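Local coordinates for VP5 (Halorubrum pleomorphic virus 2, PDB 6QGI), which is a viral envelope protein that probably drives fusion of the virion with the membrane of its archaeal host cell, at residues S350-W356 and A423-A429; G366-S372 and G403-V409; P374-V380 and V392-W397. Numbering follows the deposited sequence.

All three contacts pair antiparallel strands, but at different depths. Contact 3 is buried, whereas contacts 1 and 2 are partly buried, each with a few exposed residues. Contacts 1 and 3 share the large sheet: strands 418-427 and 378-384 run side by side in it, joined by Ala-379 N to Leu-426 O at 2.8 Å, and the centres of the two contacts lie about 9 Å apart. Contact 2 belongs to a separate small sheet and is the most regular, with five backbone hydrogen bonds. Contact 1 is looser and leans on a ring packed over a glycine; contact 3 combines a short ladder, a tryptophan packed on Pro-374 and Val-380, and a glycosylated asparagine. Trp-356 and Trp-397 both pack on Leu-370, where the small sheet meets the large one.

Contact 1 (S350-W356 and A423-A429); sequences SLVEGDW and ARFLSTA
The weakly bonded strand 353-355 runs antiparallel to strand 423-427, the axes of these segments 4.7 Å apart at closest approach and at 167°. Asp-355 faces Arg-424 as a non-hydrogen-bonded pair (CA-CA 4.1 Å), flanked by the hydrogen bonds Phe-425 N to Gly-354 O and Trp-356 N to Ala-423 O, both 2.8 Å. The main bump is the Phe-425 ring, chi1 p, which folds across the gap and lays one face on Gly-354 N and Glu-353 C. An ideal CB on Gly-354 would sit 2.5 Å from Phe-425 CE1, and phi 157°, psi 140° alone call for glycine; the ring fills this hollow, in the manner of aromatic rescue of glycine in antiparallel sheets. Val-352 CG2 meets the ring edge (CE2, 3.8 Å), and Trp-356 CE3, chi1 t, lies 3.9 Å from Phe-425 CD1. Tyr-375 meets both rings edge-to-face. On the other face from Phe-425, Arg-424 forms a salt bridge with Glu-381 of adjacent strand 378-384; Glu-353 OE2 stays 4.0 Å from Arg-424 NE, a purely electrostatic approach.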
loop_
_atom_site.group_PDB
_atom_site.type_symbol
_atom_site.label_atom_id
_atom_site.label_comp_id
_atom_site.label_asym_id
_atom_site.label_seq_id
_atom_site.Cartn_x
_atom_site.Cartn_y
_atom_site.Cartn_z
ATOM N N SER A 350 17.914 3.672 2.603
ATOM C CA SER A 350 19.199 4.364 2.617
ATOM C C SER A 350 20.334 3.450 2.091
ATOM O O SER A 350 21.429 3.938 1.789
ATOM C CB SER A 350 19.523 4.863 4.023
ATOM O OG SER A 350 20.512 5.879 3.993
ATOM N N LEU A 351 20.058 2.135 1.958
ATOM C CA LEU A 351 21.037 1.155 1.494
ATOM C C LEU A 351 20.805 0.722 0.024
ATOM O O LEU A 351 21.510 -0.176 -0.454
ATOM C CB LEU A 351 21.069 -0.070 2.429
ATOM C CG LEU A 351 21.541 0.181 3.875
ATOM C CD1 LEU A 351 21.279 -1.021 4.754
ATOM C CD2 LEU A 351 23.017 0.565 3.937
ATOM N N VAL A 352 19.882 1.398 -0.708
ATOM C CA VAL A 352 19.615 1.101 -2.122
ATOM C C VAL A 352 20.866 1.449 -2.973
ATOM O O VAL A 352 21.439 2.537 -2.845
ATOM C CB VAL A 352 18.316 1.776 -2.665
ATOM C CG1 VAL A 352 18.461 3.295 -2.819
ATOM C CG2 VAL A 352 17.861 1.136 -3.977
ATOM N N GLU A 353 21.306 0.484 -3.786
ATOM C CA GLU A 353 22.453 0.601 -4.691
ATOM C C GLU A 353 22.057 0.124 -6.085
ATOM O O GLU A 353 20.963 -0.416 -6.258
ATOM C CB GLU A 353 23.637 -0.227 -4.165
ATOM C CG GLU A 353 24.628 0.547 -3.321
ATOM C CD GLU A 353 25.900 -0.231 -3.052
ATOM O OE1 GLU A 353 25.862 -1.175 -2.229
ATOM O OE2 GLU A 353 26.936 0.097 -3.675
ATOM N N GLY A 354 22.943 0.300 -7.058
ATOM C CA GLY A 354 22.677 -0.162 -8.412
ATOM C C GLY A 354 23.469 0.544 -9.481
ATOM O O GLY A 354 23.641 1.763 -9.427
ATOM N N ASP A 355 23.941 -0.225 -10.470
ATOM C CA ASP A 355 24.700 0.309 -11.592
ATOM C C ASP A 355 23.784 1.143 -12.485
ATOM O O ASP A 355 22.655 0.737 -12.783
ATOM C CB ASP A 355 25.372 -0.823 -12.387
ATOM C CG ASP A 355 26.429 -0.347 -13.365
ATOM O OD1 ASP A 355 27.441 0.240 -12.911
ATOM O OD2 ASP A 355 26.256 -0.574 -14.583
ATOM N N TRP A 356 24.257 2.343 -12.850
ATOM C CA TRP A 356 23.547 3.268 -13.725
ATOM C C TRP A 356 24.155 3.179 -15.126
ATOM O O TRP A 356 25.370 3.311 -15.287
ATOM C CB TRP A 356 23.593 4.698 -13.169
ATOM C CG TRP A 356 22.661 5.637 -13.871
ATOM C CD1 TRP A 356 22.959 6.449 -14.924
ATOM C CD2 TRP A 356 21.269 5.841 -13.587
ATOM N NE1 TRP A 356 21.843 7.155 -15.309
ATOM C CE2 TRP A 356 20.793 6.808 -14.499
ATOM C CE3 TRP A 356 20.377 5.309 -12.638
ATOM C CZ2 TRP A 356 19.464 7.255 -14.495
ATOM C CZ3 TRP A 356 19.063 5.756 -12.630
ATOM C CH2 TRP A 356 18.617 6.714 -13.552
ATOM N N ALA A 423 29.065 4.403 -13.953
ATOM C CA ALA A 423 28.043 5.164 -13.231
ATOM C C ALA A 423 27.211 4.247 -12.350
ATOM O O ALA A 423 26.940 3.110 -12.741
ATOM C CB ALA A 423 27.140 5.884 -14.210
ATOM N N ARG A 424 26.806 4.737 -11.165
ATOM C CA ARG A 424 25.974 3.992 -10.215
ATOM C C ARG A 424 25.129 4.951 -9.373
ATOM O O ARG A 424 25.505 6.113 -9.212
ATOM C CB ARG A 424 26.820 3.061 -9.313
ATOM C CG ARG A 424 27.565 3.731 -8.152
ATOM C CD ARG A 424 27.990 2.704 -7.118
ATOM N NE ARG A 424 28.175 3.285 -5.786
ATOM C CZ ARG A 424 29.345 3.684 -5.293
ATOM N NH1 ARG A 424 30.450 3.582 -6.021
ATOM N NH2 ARG A 424 29.419 4.185 -4.068
ATOM N N PHE A 425 23.994 4.471 -8.839
ATOM C CA PHE A 425 23.142 5.293 -7.985
ATOM C C PHE A 425 23.182 4.777 -6.547
ATOM O O PHE A 425 23.314 3.573 -6.316
ATOM C CB PHE A 425 21.696 5.395 -8.516
ATOM C CG PHE A 425 20.823 4.174 -8.349
ATOM C CD1 PHE A 425 20.744 3.213 -9.348
ATOM C CD2 PHE A 425 20.039 4.009 -7.211
ATOM C CE1 PHE A 425 19.927 2.089 -9.197
ATOM C CE2 PHE A 425 19.225 2.886 -7.060
ATOM C CZ PHE A 425 19.174 1.934 -8.055
ATOM N N LEU A 426 23.083 5.702 -5.589
ATOM C CA LEU A 426 23.068 5.426 -4.149
ATOM C C LEU A 426 22.209 6.476 -3.447
ATOM O O LEU A 426 22.031 7.560 -3.992
ATOM C CB LEU A 426 24.498 5.373 -3.551
ATOM C CG LEU A 426 25.410 6.603 -3.718
ATOM C CD1 LEU A 426 25.191 7.617 -2.611
ATOM C CD2 LEU A 426 26.839 6.199 -3.664
ATOM N N SER A 427 21.713 6.173 -2.240
ATOM C CA SER A 427 20.858 7.074 -1.467
ATOM C C SER A 427 21.577 8.358 -1.025
ATOM O O SER A 427 22.786 8.357 -0.799
ATOM C CB SER A 427 20.307 6.354 -0.242
ATOM O OG SER A 427 19.267 7.080 0.394
ATOM N N THR A 428 20.799 9.447 -0.911
ATOM C CA THR A 428 21.195 10.785 -0.462
ATOM C C THR A 428 21.113 10.858 1.074
ATOM O O THR A 428 21.870 11.612 1.694
ATOM C CB THR A 428 20.261 11.838 -1.108
ATOM O OG1 THR A 428 20.094 11.565 -2.499
ATOM C CG2 THR A 428 20.751 13.274 -0.923
ATOM N N ALA A 429 20.174 10.081 1.668
ATOM C CA ALA A 429 19.857 10.019 3.097
ATOM C C ALA A 429 21.053 9.641 3.974
ATOM O O ALA A 429 21.800 8.707 3.664
ATOM C CB ALA A 429 18.720 9.040 3.335
#

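Contact 2 (G366-S372 and G403-V409); sequences GNVTLTS and GTWYHDV
Gly-366, at phi 94°, starts the pairing: its O accepts from Val-409 N at 2.8 Å, and a CB there would run into Asp-408 OD1. Strand 367-370 then follows strand 405-408 antiparallel, the axes of these segments 4.5 Å apart at closest approach and 160° between directions. Asn-367 faces Asp-408 in a non-hydrogen-bonded pair (CA-CA 4.4 Å) and sets OD1 3.3 Å from Tyr-406 CD2, at the ring edge. Val-368 and His-407 form a hydrogen-bonded pair, N to O and O to N both 3.2 Å, while Val-368 CG2 touches Val-409 CG2 at 3.8 Å. Thr-369 opposes Tyr-406 (CA-CA 4.5 Å) and rests CG2 on Thr-404 CB at 3.8 Å. Leu-370 closes the ladder on Trp-405, with Leu-370 N to Trp-405 O at 2.7 Å and Trp-405 N to Leu-370 O at 2.8 Å; their CB atoms are 4.0 Å apart. Beyond it the chain bends past Trp-405 (chi1 m), whose CE3 reaches Ser-372 C at 3.5 Å. This is an edge pair of a three-stranded antiparallel sheet, with 405-408 in the middle and 398-399 beyond. Its Val-368, Leu-370 and His-407 side packs on strands 378-384 and 389-393, and Trp-356 and Trp-397 press against Leu-370.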
loop_
_atom_site.group_PDB
_atom_site.type_symbol
_atom_site.label_atom_id
_atom_site.label_comp_id
_atom_site.label_asym_id
_atom_site.label_seq_id
_atom_site.Cartn_x
_atom_site.Cartn_y
_atom_site.Cartn_z
ATOM N N GLY A 366 31.720 19.806 -19.174
ATOM C CA GLY A 366 31.226 19.631 -17.813
ATOM C C GLY A 366 29.785 19.164 -17.727
ATOM O O GLY A 366 29.393 18.588 -16.709
ATOM N N ASN A 367 28.984 19.407 -18.789
ATOM C CA ASN A 367 27.575 19.016 -18.860
ATOM C C ASN A 367 27.425 17.498 -19.097
ATOM O O ASN A 367 27.556 17.022 -20.233
ATOM C CB ASN A 367 26.824 19.807 -19.951
ATOM C CG ASN A 367 26.205 21.109 -19.497
ATOM O OD1 ASN A 367 25.267 21.132 -18.690
ATOM N ND2 ASN A 367 26.685 22.223 -20.039
ATOM N N VAL A 368 27.161 16.745 -18.009
ATOM C CA VAL A 368 26.915 15.300 -18.069
ATOM C C VAL A 368 25.427 15.116 -18.373
ATOM O O VAL A 368 24.610 15.842 -17.818
ATOM C CB VAL A 368 27.360 14.538 -16.792
ATOM C CG1 VAL A 368 27.031 13.054 -16.902
ATOM C CG2 VAL A 368 28.851 14.728 -16.529
ATOM N N THR A 369 25.082 14.168 -19.258
ATOM C CA THR A 369 23.701 13.923 -19.661
ATOM C C THR A 369 23.272 12.485 -19.326
ATOM O O THR A 369 24.018 11.537 -19.577
ATOM C CB THR A 369 23.535 14.256 -21.157
ATOM O OG1 THR A 369 23.966 15.604 -21.369
ATOM C CG2 THR A 369 22.095 14.104 -21.648
ATOM N N LEU A 370 22.060 12.355 -18.738
ATOM C CA LEU A 370 21.391 11.101 -18.369
ATOM C C LEU A 370 20.221 10.855 -19.311
ATOM O O LEU A 370 19.486 11.794 -19.626
ATOM C CB LEU A 370 20.895 11.107 -16.906
ATOM C CG LEU A 370 21.909 11.307 -15.771
ATOM C CD1 LEU A 370 21.220 11.207 -14.425
ATOM C CD2 LEU A 370 23.060 10.308 -15.835
ATOM N N THR A 371 20.046 9.605 -19.761
ATOM C CA THR A 371 18.981 9.256 -20.703
ATOM C C THR A 371 17.714 8.731 -19.977
ATOM O O THR A 371 16.696 8.489 -20.634
ATOM C CB THR A 371 19.502 8.286 -21.769
ATOM O OG1 THR A 371 20.175 7.203 -21.135
ATOM C CG2 THR A 371 20.441 8.962 -22.762
ATOM N N SER A 372 17.764 8.610 -18.633
ATOM C CA SER A 372 16.624 8.219 -17.798
ATOM C C SER A 372 16.581 9.057 -16.527
ATOM O O SER A 372 17.625 9.463 -16.015
ATOM C CB SER A 372 16.651 6.733 -17.452
ATOM O OG SER A 372 16.459 5.919 -18.597
ATOM N N GLY A 403 13.501 14.259 -23.037
ATOM C CA GLY A 403 13.796 13.112 -22.181
ATOM C C GLY A 403 15.251 12.875 -21.828
ATOM O O GLY A 403 15.718 11.732 -21.856
ATOM N N THR A 404 15.970 13.949 -21.464
ATOM C CA THR A 404 17.375 13.898 -21.046
ATOM C C THR A 404 17.562 14.731 -19.779
ATOM O O THR A 404 16.797 15.669 -19.542
ATOM C CB THR A 404 18.328 14.337 -22.164
ATOM O OG1 THR A 404 17.827 15.511 -22.797
ATOM C CG2 THR A 404 18.565 13.247 -23.193
ATOM N N TRP A 405 18.547 14.363 -18.946
ATOM C CA TRP A 405 18.804 15.070 -17.695
ATOM C C TRP A 405 20.254 15.519 -17.633
ATOM O O TRP A 405 21.160 14.687 -17.635
ATOM C CB TRP A 405 18.412 14.205 -16.490
ATOM C CG TRP A 405 16.926 14.125 -16.321
ATOM C CD1 TRP A 405 16.149 14.935 -15.550
ATOM C CD2 TRP A 405 16.025 13.268 -17.039
ATOM N NE1 TRP A 405 14.824 14.599 -15.696
ATOM C CE2 TRP A 405 14.717 13.589 -16.616
ATOM C CE3 TRP A 405 16.198 12.229 -17.971
ATOM C CZ2 TRP A 405 13.587 12.921 -17.104
ATOM C CZ3 TRP A 405 15.077 11.583 -18.468
ATOM C CH2 TRP A 405 13.793 11.911 -18.017
ATOM N N TYR A 406 20.471 16.843 -17.616
ATOM C CA TYR A 406 21.816 17.409 -17.606
ATOM C C TYR A 406 22.145 18.123 -16.296
ATOM O O TYR A 406 21.251 18.583 -15.595
ATOM C CB TYR A 406 22.023 18.360 -18.806
ATOM C CG TYR A 406 21.303 19.689 -18.703
ATOM C CD1 TYR A 406 19.970 19.810 -19.096
ATOM C CD2 TYR A 406 21.963 20.835 -18.274
ATOM C CE1 TYR A 406 19.305 21.035 -19.023
ATOM C CE2 TYR A 406 21.309 22.062 -18.192
ATOM C CZ TYR A 406 19.979 22.158 -18.570
ATOM O OH TYR A 406 19.323 23.361 -18.477
ATOM N N HIS A 407 23.444 18.217 -15.986
ATOM C CA HIS A 407 23.979 18.913 -14.821
ATOM C C HIS A 407 25.413 19.339 -15.102
ATOM O O HIS A 407 26.228 18.515 -15.528
ATOM C CB HIS A 407 23.897 18.058 -13.542
ATOM C CG HIS A 407 24.489 18.734 -12.342
ATOM N ND1 HIS A 407 23.836 19.774 -11.705
ATOM C CD2 HIS A 407 25.674 18.522 -11.729
ATOM C CE1 HIS A 407 24.634 20.145 -10.716
ATOM N NE2 HIS A 407 25.746 19.412 -10.684
ATOM N N ASP A 408 25.718 20.625 -14.866
ATOM C CA ASP A 408 27.057 21.167 -15.074
ATOM C C ASP A 408 27.964 20.710 -13.926
ATOM O O ASP A 408 27.850 21.204 -12.801
ATOM C CB ASP A 408 27.017 22.706 -15.204
ATOM C CG ASP A 408 28.312 23.354 -15.666
ATOM O OD1 ASP A 408 29.110 22.673 -16.350
ATOM O OD2 ASP A 408 28.514 24.550 -15.366
ATOM N N VAL A 409 28.831 19.732 -14.216
ATOM C CA VAL A 409 29.753 19.138 -13.248
ATOM C C VAL A 409 31.158 19.784 -13.377
ATOM O O VAL A 409 32.104 19.335 -12.725
ATOM C CB VAL A 409 29.804 17.582 -13.409
ATOM C CG1 VAL A 409 30.621 16.928 -12.301
ATOM C CG2 VAL A 409 28.406 16.973 -13.445
#

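Contact 3 (P374-V380 and V392-W397); sequences PYSGTAV and VDAGNW. With NAG (2-acetamido-2-deoxy-beta-D-glucopyranose), chain B.
This contact lies at the open end of the beta hairpin formed by strands 378-384 and 389-393, where the chain leaves the second strand for an N-glycosylation site. Val-380 and Val-392 are an antiparallel hydrogen-bonded pair (CA-CA 5.4 Å), with Val-380 N to Val-392 O at 2.9 Å and Val-392 N to Val-380 O at 3.0 Å. Ala-379 faces Asp-393 as a non-hydrogen-bonded pair (CA-CA 4.1 Å), and Ala-394 N donates to Thr-378 O at 3.2 Å. Leading into the first strand, Tyr-375 to Thr-378 make a type II turn with Gly-377 at phi 71°; Thr-378 OG1 donates to Tyr-375 O at 2.7 Å. After the second strand the backbone turns, Asn-396 N bonding Asp-393 O at 2.9 Å. Ala-394 CB lies 3.2 Å from Tyr-375 O, and Trp-397, chi1 m, folds back onto the hairpin. There the indole packs CD1 on Pro-374 CG at 3.9 Å and CZ2 near Val-380 CB at 4.3 Å, while its NE1 donates to Val-392 O at 3.2 Å. Asn-396 points outward, with ND2 joined to NAG C1 at 1.4 Å. NAG O3 gives a weak hydrogen bond to Asp-393 OD2 at 3.3 Å, and Gly-395 N lies 3.8 Å from the acetamido C8. The result is an antiparallel hairpin stem leading into an N-linked glycan site on an Asn-X-Thr sequon.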
loop_
_atom_site.group_PDB
_atom_site.type_symbol
_atom_site.label_atom_id
_atom_site.label_comp_id
_atom_site.label_asym_id
_atom_site.label_seq_id
_atom_site.Cartn_x
_atom_site.Cartn_y
_atom_site.Cartn_z
ATOM N N PRO A 374 16.548 10.292 -12.839
ATOM C CA PRO A 374 17.153 9.739 -11.612
ATOM C C PRO A 374 16.085 9.506 -10.537
ATOM O O PRO A 374 15.036 10.156 -10.549
ATOM C CB PRO A 374 18.179 10.798 -11.204
ATOM C CG PRO A 374 17.680 12.065 -11.795
ATOM C CD PRO A 374 16.912 11.712 -13.036
ATOM N N TYR A 375 16.332 8.553 -9.637
ATOM C CA TYR A 375 15.363 8.181 -8.609
ATOM C C TYR A 375 15.363 9.147 -7.434
ATOM O O TYR A 375 16.397 9.733 -7.124
ATOM C CB TYR A 375 15.615 6.744 -8.125
ATOM C CG TYR A 375 15.733 5.732 -9.245
ATOM C CD1 TYR A 375 14.785 5.672 -10.264
ATOM C CD2 TYR A 375 16.772 4.805 -9.264
ATOM C CE1 TYR A 375 14.892 4.744 -11.297
ATOM C CE2 TYR A 375 16.876 3.857 -10.282
ATOM C CZ TYR A 375 15.936 3.834 -11.299
ATOM O OH TYR A 375 16.034 2.907 -12.306
ATOM N N SER A 376 14.192 9.306 -6.779
ATOM C CA SER A 376 14.016 10.188 -5.620
ATOM C C SER A 376 14.798 9.676 -4.421
ATOM O O SER A 376 14.873 8.467 -4.189
ATOM C CB SER A 376 12.540 10.336 -5.266
ATOM O OG SER A 376 11.942 9.086 -4.960
ATOM N N GLY A 377 15.406 10.609 -3.700
ATOM C CA GLY A 377 16.218 10.322 -2.525
ATOM C C GLY A 377 17.541 9.647 -2.833
ATOM O O GLY A 377 18.208 9.168 -1.913
ATOM N N THR A 378 17.926 9.592 -4.130
ATOM C CA THR A 378 19.183 8.992 -4.583
ATOM C C THR A 378 20.045 10.043 -5.309
ATOM O O THR A 378 19.604 11.173 -5.529
ATOM C CB THR A 378 18.958 7.732 -5.466
ATOM O OG1 THR A 378 18.455 8.093 -6.750
ATOM C CG2 THR A 378 18.076 6.683 -4.813
ATOM N N ALA A 379 21.286 9.661 -5.643
ATOM C CA ALA A 379 22.272 10.470 -6.356
ATOM C C ALA A 379 23.021 9.606 -7.356
ATOM O O ALA A 379 23.362 8.466 -7.039
ATOM C CB ALA A 379 23.248 11.105 -5.376
ATOM N N VAL A 380 23.260 10.129 -8.565
ATOM C CA VAL A 380 23.997 9.386 -9.590
ATOM C C VAL A 380 25.482 9.745 -9.429
ATOM O O VAL A 380 25.851 10.916 -9.523
ATOM C CB VAL A 380 23.461 9.605 -11.035
ATOM C CG1 VAL A 380 24.223 8.750 -12.047
ATOM C CG2 VAL A 380 21.961 9.314 -11.120
ATOM N N VAL A 392 25.811 13.445 -7.962
ATOM C CA VAL A 392 24.846 14.530 -8.173
ATOM C C VAL A 392 23.462 14.046 -7.725
ATOM O O VAL A 392 22.991 13.019 -8.215
ATOM C CB VAL A 392 24.827 15.040 -9.646
ATOM C CG1 VAL A 392 23.823 16.177 -9.831
ATOM C CG2 VAL A 392 26.217 15.469 -10.110
ATOM N N ASP A 393 22.815 14.791 -6.808
ATOM C CA ASP A 393 21.486 14.467 -6.281
ATOM C C ASP A 393 20.417 14.634 -7.362
ATOM O O ASP A 393 20.570 15.473 -8.255
ATOM C CB ASP A 393 21.157 15.334 -5.057
ATOM C CG ASP A 393 22.212 15.330 -3.960
ATOM O OD1 ASP A 393 22.897 14.295 -3.792
ATOM O OD2 ASP A 393 22.347 16.357 -3.266
ATOM N N ALA A 394 19.345 13.816 -7.277
ATOM C CA ALA A 394 18.214 13.732 -8.211
ATOM C C ALA A 394 17.575 15.088 -8.535
ATOM O O ALA A 394 17.199 15.316 -9.686
ATOM C CB ALA A 394 17.157 12.794 -7.657
ATOM N N GLY A 395 17.449 15.950 -7.526
ATOM C CA GLY A 395 16.875 17.283 -7.664
ATOM C C GLY A 395 17.788 18.271 -8.353
ATOM O O GLY A 395 17.321 19.303 -8.837
ATOM N N ASN A 396 19.094 17.962 -8.415
ATOM C CA ASN A 396 20.075 18.842 -9.046
ATOM C C ASN A 396 20.291 18.489 -10.530
ATOM O O ASN A 396 21.062 19.161 -11.211
ATOM C CB ASN A 396 21.369 18.885 -8.240
ATOM C CG ASN A 396 21.217 19.800 -7.043
ATOM O OD1 ASN A 396 20.565 20.856 -7.130
ATOM N ND2 ASN A 396 21.793 19.432 -5.903
ATOM N N TRP A 397 19.548 17.485 -11.037
ATOM C CA TRP A 397 19.558 17.115 -12.451
ATOM C C TRP A 397 18.464 17.919 -13.145
ATOM O O TRP A 397 17.325 17.947 -12.661
ATOM C CB TRP A 397 19.363 15.607 -12.646
ATOM C CG TRP A 397 20.584 14.804 -12.319
ATOM C CD1 TRP A 397 20.851 14.152 -11.151
ATOM C CD2 TRP A 397 21.723 14.599 -13.164
ATOM N NE1 TRP A 397 22.077 13.534 -11.223
ATOM C CE2 TRP A 397 22.645 13.809 -12.440
ATOM C CE3 TRP A 397 22.054 15.000 -14.471
ATOM C CZ2 TRP A 397 23.873 13.406 -12.981
ATOM C CZ3 TRP A 397 23.278 14.618 -14.998
ATOM C CH2 TRP A 397 24.170 13.825 -14.259
HETATM C C1 NAG B . 21.668 20.203 -4.699
HETATM C C2 NAG B . 21.633 19.295 -3.474
HETATM C C3 NAG B . 21.988 19.975 -2.144
HETATM C C4 NAG B . 23.104 20.999 -2.332
HETATM C C5 NAG B . 22.746 21.950 -3.472
HETATM C C6 NAG B . 23.748 23.064 -3.680
HETATM C C7 NAG B . 19.308 18.609 -4.201
HETATM C C8 NAG B . 18.351 17.454 -4.123
HETATM N N2 NAG B . 20.372 18.556 -3.344
HETATM O O3 NAG B . 22.419 18.984 -1.218
HETATM O O4 NAG B . 23.301 21.724 -1.121
HETATM O O5 NAG B . 22.684 21.208 -4.698
HETATM O O6 NAG B . 23.266 24.022 -4.614
HETATM O O7 NAG B . 19.121 19.536 -4.976
#